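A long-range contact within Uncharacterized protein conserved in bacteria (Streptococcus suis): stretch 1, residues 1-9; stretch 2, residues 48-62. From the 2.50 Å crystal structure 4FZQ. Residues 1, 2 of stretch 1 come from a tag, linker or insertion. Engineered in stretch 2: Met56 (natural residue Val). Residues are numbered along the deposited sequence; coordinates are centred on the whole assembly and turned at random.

Stretch 1, residues 1-9: SEFTTKERK
Stretch 2, residues 48-62: DVIVDGKVMATNLLS

Edge-to-edge pairing of antiparallel strands often couples a backbone ladder to a charged cluster on one face, and this contact, between residues at least 40 positions apart, is a compact example. Strand 4-9 runs against strand 48-50 at 147° between their N-to-C directions, the axes approaching to 4.7 Å. All the paired residues have extended backbones, with phi between -145° and -106° and psi between 124° and 166°. Thr4 pairs with Ile50 and Lys6 with Asp48 as hydrogen-bonded pairs (CA-CA 5.1 and 5.5 Å); Thr5 and Val49 form the non-hydrogen-bonded pair between them (CA-CA 4.7 Å).

Asp48 covers the most surface and serves both the ladder and the charge cluster. Its N donates to Lys6 O at 2.9 Å, nearly straight at 177°, while Lys6 N reaches Asp48 O at a longer 3.3 Å. With chi1 m (-65°) and chi2 152°, its carboxylate collects two cations: OD1 accepts from Lys6 NZ at 2.8 Å and from Arg8 NE at 2.6 Å, both salt bridges. Arg8, chi1 to chi3 m, t, m with chi4 107°, presents the edge of its guanidinium to OD1. A third bond, Arg8 NH2 to Asp48 OD2 at 3.2 Å, is less certain because OD2 sits too close to a neighbour in the model. Lys6 and Arg8 alternate with Glu7 along the strand, which lets both turn to the same acid.

Ile50 is the apolar counterpart. Its N donates to Thr4 O at 2.7 Å (170°), and its O accepts from Thr4 N at 3.0 Å (149°). Ile50 (m, t) shares a sheet face with Thr4, Lys6 and Asp48: its CB lies 3.5 Å from Thr4 CG2 (Thr4 chi1 t), and its CD1 lies 3.4 Å from Lys6 CE.

Lys6 thus joins the two themes. Its chi angles, p, t, t, p, carry an extended aliphatic chain past Ile50 before the final turn brings the ammonium to Asp48, so one residue supplies both apolar cover and charge.

The opposite face carries Thr5 (chi1 p) and Val49 (chi1 t). CA-H...O contacts supplement the ladder, with Thr5 CA 3.2 Å from Asp48 O and Phe3 CA 3.3 Å from Ile50 O. Beyond the paired residues, Phe3 (chi1 p, chi2 -91°) places CB 3.9 Å from Val51 CG2 and CD2 4.0 Å from Val49 CG1. Val49 also bonds within its own stretch, N to Ala57 O at 2.9 Å and O from Met56 N at 2.8 Å; Met56 is an engineered residue.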

# COMPACT_ATOMS: atom_id res chain seq x y z
N SER A 1 -28.36 -10.86 30.58
CA SER A 1 -27.16 -10.05 30.94
C SER A 1 -27.36 -8.62 30.48
O SER A 1 -28.03 -8.38 29.49
CB SER A 1 -25.92 -10.66 30.28
OG SER A 1 -26.25 -11.18 28.99
N GLU A 2 -26.80 -7.66 31.22
CA GLU A 2 -26.93 -6.24 30.88
C GLU A 2 -25.86 -5.83 29.88
O GLU A 2 -25.00 -6.62 29.50
CB GLU A 2 -26.80 -5.37 32.13
CG GLU A 2 -27.99 -5.46 33.08
CD GLU A 2 -27.93 -4.45 34.21
OE1 GLU A 2 -28.89 -4.39 35.00
OE2 GLU A 2 -26.92 -3.72 34.32
N PHE A 3 -25.92 -4.58 29.44
CA PHE A 3 -24.94 -4.10 28.49
C PHE A 3 -24.69 -2.61 28.64
O PHE A 3 -25.46 -1.89 29.27
CB PHE A 3 -25.37 -4.39 27.06
CG PHE A 3 -26.58 -3.62 26.63
CD1 PHE A 3 -27.86 -4.14 26.80
CD2 PHE A 3 -26.44 -2.36 26.04
CE1 PHE A 3 -28.98 -3.41 26.41
CE2 PHE A 3 -27.55 -1.63 25.65
CZ PHE A 3 -28.83 -2.16 25.83
N THR A 4 -23.61 -2.16 28.03
CA THR A 4 -23.26 -0.76 28.06
C THR A 4 -22.67 -0.38 26.71
O THR A 4 -22.35 -1.25 25.91
CB THR A 4 -22.25 -0.48 29.19
OG1 THR A 4 -22.02 0.93 29.28
CG2 THR A 4 -20.94 -1.21 28.94
N THR A 5 -22.55 0.91 26.46
CA THR A 5 -22.01 1.36 25.19
C THR A 5 -20.93 2.42 25.39
O THR A 5 -20.96 3.17 26.37
CB THR A 5 -23.11 1.96 24.29
OG1 THR A 5 -23.61 3.17 24.88
CG2 THR A 5 -24.26 0.97 24.10
N LYS A 6 -19.98 2.46 24.46
CA LYS A 6 -18.91 3.45 24.49
C LYS A 6 -18.60 3.80 23.04
O LYS A 6 -18.72 2.96 22.15
CB LYS A 6 -17.66 2.90 25.19
CG LYS A 6 -17.03 1.68 24.54
CD LYS A 6 -15.74 1.28 25.26
CE LYS A 6 -15.14 -0.03 24.72
NZ LYS A 6 -14.79 0.03 23.28
N GLU A 7 -18.24 5.06 22.81
CA GLU A 7 -17.93 5.52 21.48
C GLU A 7 -16.43 5.55 21.25
O GLU A 7 -15.67 5.81 22.16
CB GLU A 7 -18.52 6.90 21.25
CG GLU A 7 -20.02 6.88 21.03
CD GLU A 7 -20.58 8.25 20.69
OE1 GLU A 7 -19.86 9.03 20.01
OE2 GLU A 7 -21.73 8.54 21.07
N ARG A 8 -16.03 5.25 20.02
CA ARG A 8 -14.61 5.24 19.65
C ARG A 8 -14.37 6.07 18.41
O ARG A 8 -15.17 6.07 17.48
CB ARG A 8 -14.12 3.82 19.35
CG ARG A 8 -13.76 2.98 20.55
CD ARG A 8 -13.09 1.69 20.14
NE ARG A 8 -13.96 0.86 19.30
CZ ARG A 8 -13.79 0.69 17.99
NH1 ARG A 8 -12.78 1.29 17.37
NH2 ARG A 8 -14.62 -0.09 17.32
N LYS A 9 -13.25 6.77 18.40
CA LYS A 9 -12.89 7.58 17.26
C LYS A 9 -11.63 6.95 16.67
O LYS A 9 -10.66 6.70 17.38
CB LYS A 9 -12.62 9.02 17.70
CG LYS A 9 -12.28 9.97 16.57
CD LYS A 9 -11.87 11.35 17.09
CE LYS A 9 -13.03 12.10 17.74
NZ LYS A 9 -13.62 11.37 18.91
N ASP A 48 -19.58 0.85 20.37
CA ASP A 48 -19.45 -0.54 20.75
C ASP A 48 -20.45 -0.93 21.81
O ASP A 48 -20.85 -0.09 22.62
CB ASP A 48 -18.04 -0.80 21.29
CG ASP A 48 -16.96 -0.61 20.25
OD1 ASP A 48 -15.83 -0.27 20.65
OD2 ASP A 48 -17.23 -0.80 19.05
N VAL A 49 -20.87 -2.19 21.80
CA VAL A 49 -21.78 -2.68 22.82
C VAL A 49 -20.91 -3.58 23.68
O VAL A 49 -20.21 -4.45 23.16
CB VAL A 49 -22.92 -3.55 22.25
CG1 VAL A 49 -23.89 -3.90 23.37
CG2 VAL A 49 -23.63 -2.84 21.16
N ILE A 50 -20.95 -3.38 24.99
CA ILE A 50 -20.13 -4.19 25.87
C ILE A 50 -20.98 -5.08 26.78
O ILE A 50 -21.85 -4.59 27.51
CB ILE A 50 -19.24 -3.29 26.73
CG1 ILE A 50 -18.46 -2.36 25.81
CG2 ILE A 50 -18.29 -4.14 27.58
CD1 ILE A 50 -17.78 -1.18 26.51
N VAL A 51 -20.71 -6.38 26.72
CA VAL A 51 -21.39 -7.39 27.53
C VAL A 51 -20.36 -8.26 28.25
O VAL A 51 -19.70 -9.10 27.63
CB VAL A 51 -22.26 -8.33 26.68
CG1 VAL A 51 -22.93 -9.36 27.57
CG2 VAL A 51 -23.29 -7.53 25.90
N ASP A 52 -20.24 -8.06 29.56
CA ASP A 52 -19.30 -8.82 30.38
C ASP A 52 -17.87 -8.40 30.08
O ASP A 52 -16.96 -9.23 30.03
CB ASP A 52 -19.46 -10.32 30.13
CG ASP A 52 -20.91 -10.78 30.25
OD1 ASP A 52 -21.53 -10.53 31.30
OD2 ASP A 52 -21.41 -11.41 29.29
N GLY A 53 -17.67 -7.10 29.86
CA GLY A 53 -16.34 -6.59 29.57
C GLY A 53 -15.86 -6.88 28.16
O GLY A 53 -14.70 -6.66 27.84
N LYS A 54 -16.74 -7.37 27.29
CA LYS A 54 -16.35 -7.69 25.92
C LYS A 54 -17.15 -6.92 24.87
O LYS A 54 -18.37 -6.79 24.98
CB LYS A 54 -16.53 -9.19 25.67
CG LYS A 54 -15.99 -10.07 26.77
CD LYS A 54 -14.52 -9.79 27.04
CE LYS A 54 -13.99 -10.64 28.19
NZ LYS A 54 -12.53 -10.44 28.41
N VAL A 55 -16.47 -6.41 23.85
CA VAL A 55 -17.16 -5.71 22.77
C VAL A 55 -17.90 -6.78 21.98
O VAL A 55 -17.27 -7.58 21.30
CB VAL A 55 -16.18 -4.99 21.82
CG1 VAL A 55 -16.94 -4.49 20.60
CG2 VAL A 55 -15.52 -3.83 22.54
N MET A 56 -19.22 -6.80 22.08
CA MET A 56 -19.99 -7.82 21.38
C MET A 56 -20.38 -7.42 19.97
O MET A 56 -20.80 -8.26 19.17
CB MET A 56 -21.27 -8.14 22.16
CG MET A 56 -21.03 -8.62 23.59
SD MET A 56 -19.83 -9.99 23.75
CE MET A 56 -20.48 -11.19 22.53
N ALA A 57 -20.26 -6.13 19.67
CA ALA A 57 -20.63 -5.63 18.36
C ALA A 57 -20.35 -4.14 18.26
O ALA A 57 -20.19 -3.45 19.27
CB ALA A 57 -22.11 -5.90 18.09
N THR A 58 -20.30 -3.63 17.04
CA THR A 58 -20.05 -2.22 16.87
C THR A 58 -20.69 -1.64 15.62
O THR A 58 -20.75 -2.29 14.58
CB THR A 58 -18.51 -1.91 16.88
OG1 THR A 58 -18.14 -1.29 15.65
CG2 THR A 58 -17.69 -3.17 17.09
N ASN A 59 -21.18 -0.42 15.76
CA ASN A 59 -21.80 0.29 14.65
C ASN A 59 -20.97 1.51 14.30
O ASN A 59 -20.31 2.11 15.17
CB ASN A 59 -23.22 0.76 15.00
CG ASN A 59 -24.20 -0.38 15.20
OD1 ASN A 59 -24.11 -1.43 14.57
ND2 ASN A 59 -25.17 -0.16 16.08
N LEU A 60 -21.01 1.88 13.03
CA LEU A 60 -20.31 3.06 12.54
C LEU A 60 -21.33 4.19 12.66
O LEU A 60 -22.40 4.13 12.06
CB LEU A 60 -19.91 2.86 11.08
CG LEU A 60 -19.33 4.08 10.37
CD1 LEU A 60 -17.98 4.43 10.99
CD2 LEU A 60 -19.17 3.80 8.88
N LEU A 61 -21.00 5.21 13.43
CA LEU A 61 -21.89 6.34 13.62
C LEU A 61 -21.72 7.44 12.58
O LEU A 61 -22.71 8.02 12.12
CB LEU A 61 -21.69 6.92 15.02
CG LEU A 61 -22.72 6.58 16.11
CD1 LEU A 61 -23.25 5.16 15.94
CD2 LEU A 61 -22.06 6.78 17.47
N SER A 62 -20.48 7.73 12.21
CA SER A 62 -20.19 8.76 11.23
C SER A 62 -18.80 8.63 10.65
O SER A 62 -17.91 8.03 11.25
CB SER A 62 -20.35 10.14 11.84
OG SER A 62 -19.49 10.31 12.95